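Local coordinates for protein putative phosphinothricin acetyltransferase YwnH (Bacillus subtilis, PDB 1VHS) that probably transfers an acetyl group from acetyl-CoA to phosphinothricin, inactivating the herbicidal antibiotic, as a member of the GNAT acetyltransferase family, at residues 87-92 and 100-105. Sequence-based numbering, arbitrary orientation.
Sequences IYIDEA and SYLLQE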
# COMPACT_ATOMS: atom_id res chain seq x y z
N ILE A 87 1.10 0.83 -0.26
CA ILE A 87 1.99 1.39 -1.26
C ILE A 87 3.06 0.40 -1.68
O ILE A 87 3.80 -0.12 -0.84
CB ILE A 87 2.67 2.67 -0.71
CG1 ILE A 87 1.60 3.69 -0.31
CG2 ILE A 87 3.62 3.25 -1.75
CD1 ILE A 87 2.14 4.94 0.35
N TYR A 88 3.13 0.12 -2.98
CA TYR A 88 4.13 -0.79 -3.51
C TYR A 88 4.95 -0.07 -4.57
O TYR A 88 4.42 0.65 -5.41
CB TYR A 88 3.48 -2.03 -4.13
CG TYR A 88 2.95 -3.00 -3.09
CD1 TYR A 88 1.73 -2.76 -2.45
CD2 TYR A 88 3.68 -4.13 -2.72
CE1 TYR A 88 1.25 -3.63 -1.47
CE2 TYR A 88 3.21 -5.00 -1.74
CZ TYR A 88 2.00 -4.75 -1.12
OH TYR A 88 1.53 -5.60 -0.14
N ILE A 89 6.26 -0.28 -4.52
CA ILE A 89 7.19 0.35 -5.45
C ILE A 89 7.96 -0.73 -6.19
O ILE A 89 8.37 -1.73 -5.61
CB ILE A 89 8.18 1.24 -4.69
CG1 ILE A 89 7.42 2.20 -3.77
CG2 ILE A 89 9.05 2.02 -5.67
CD1 ILE A 89 8.30 3.01 -2.85
N ASP A 90 8.16 -0.53 -7.49
CA ASP A 90 8.91 -1.49 -8.29
C ASP A 90 10.26 -1.68 -7.59
O ASP A 90 10.98 -0.72 -7.35
CB ASP A 90 9.11 -0.97 -9.71
CG ASP A 90 9.82 -1.97 -10.61
OD1 ASP A 90 9.81 -1.77 -11.84
OD2 ASP A 90 10.40 -2.94 -10.09
N GLU A 91 10.58 -2.93 -7.27
CA GLU A 91 11.83 -3.23 -6.58
C GLU A 91 13.03 -2.55 -7.24
O GLU A 91 14.00 -2.22 -6.56
CB GLU A 91 12.06 -4.75 -6.55
CG GLU A 91 13.25 -5.17 -5.70
CD GLU A 91 13.11 -4.75 -4.25
OE1 GLU A 91 12.18 -5.25 -3.58
OE2 GLU A 91 13.92 -3.93 -3.78
N ALA A 92 12.95 -2.34 -8.55
CA ALA A 92 14.03 -1.70 -9.29
C ALA A 92 14.15 -0.21 -8.99
O ALA A 92 15.14 0.43 -9.36
CB ALA A 92 13.84 -1.93 -10.78
N SER A 100 8.63 8.35 0.06
CA SER A 100 8.28 9.64 0.66
C SER A 100 7.27 10.40 -0.19
O SER A 100 6.28 10.92 0.32
CB SER A 100 9.54 10.49 0.83
OG SER A 100 9.20 11.81 1.20
N TYR A 101 7.52 10.46 -1.49
CA TYR A 101 6.63 11.16 -2.39
C TYR A 101 5.25 10.51 -2.43
O TYR A 101 4.23 11.19 -2.36
CB TYR A 101 7.21 11.19 -3.81
CG TYR A 101 6.33 11.93 -4.78
CD1 TYR A 101 6.17 13.31 -4.70
CD2 TYR A 101 5.61 11.24 -5.76
CE1 TYR A 101 5.32 13.99 -5.57
CE2 TYR A 101 4.76 11.91 -6.63
CZ TYR A 101 4.62 13.29 -6.53
OH TYR A 101 3.77 13.95 -7.39
N LEU A 102 5.22 9.19 -2.56
CA LEU A 102 3.95 8.46 -2.62
C LEU A 102 3.11 8.63 -1.36
O LEU A 102 1.89 8.81 -1.44
CB LEU A 102 4.20 6.97 -2.88
CG LEU A 102 4.90 6.68 -4.21
CD1 LEU A 102 5.20 5.19 -4.33
CD2 LEU A 102 4.01 7.13 -5.35
N LEU A 103 3.74 8.57 -0.19
CA LEU A 103 2.98 8.72 1.05
C LEU A 103 2.43 10.13 1.13
O LEU A 103 1.28 10.33 1.52
CB LEU A 103 3.86 8.43 2.27
CG LEU A 103 3.15 8.51 3.63
CD1 LEU A 103 1.85 7.69 3.62
CD2 LEU A 103 4.08 7.99 4.73
N GLN A 104 3.23 11.12 0.76
CA GLN A 104 2.78 12.51 0.80
C GLN A 104 1.54 12.67 -0.08
O GLN A 104 0.57 13.30 0.32
CB GLN A 104 3.90 13.45 0.35
CG GLN A 104 3.48 14.91 0.23
CD GLN A 104 4.61 15.79 -0.26
OE1 GLN A 104 5.60 16.00 0.44
NE2 GLN A 104 4.46 16.32 -1.47
N GLU A 105 1.58 12.10 -1.28
CA GLU A 105 0.44 12.19 -2.19
C GLU A 105 -0.77 11.44 -1.63
O GLU A 105 -1.90 11.91 -1.73
CB GLU A 105 0.80 11.62 -3.57
CG GLU A 105 1.76 12.50 -4.35
CD GLU A 105 1.44 13.98 -4.20
OE1 GLU A 105 0.34 14.40 -4.60
OE2 GLU A 105 2.29 14.73 -3.67
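Leu-102 reaches from its helix across two isoleucines of the strand, its CD1 methyl lying 3.6 Å from CG2 of Ile-87 and 3.8 Å from CG1 of Ile-89. One leucine branch serves two residues that stand on the same side of the strand, while the intervening Tyr-88 turns to the other side and stacks on Trp-67. With chi1 at -58°, CG1 of Ile-87 sits beside the backbone N and leaves CG2 anti to it, where CG2 meets Leu-102. The longer branch diverges from CG2 but still heads for the helix, bringing Ile-87 CD1 3.9 Å from CA of Leu-103 and 4.3 Å from CD1 of Leu-103. Around these side chains, Ile-68 of strand 64-72 touches Ile-87 and Leu-102, and Leu-132 and Phe-133 of helix 127-135 pack on Leu-103.

The strand and helix segments run roughly antiparallel, their axes at 152° and 9.6 Å apart, as the first two elements of a beta-alpha-beta unit. In GNAT enzymes the strand backbone and the loop leading into this helix bind acetyl-CoA, the loop holding its pyrophosphate; consistent with this, Ile-87 to Ile-89 and Ser-100 probably belong to that site. Just past the strand, Asp-90 OD2 accepts from Ala-92 N at 3.0 Å, forming an Asx turn. No hydrogen bond joins the two segments, so van der Waals and hydrophobic packing of aliphatic side chains holds this contact.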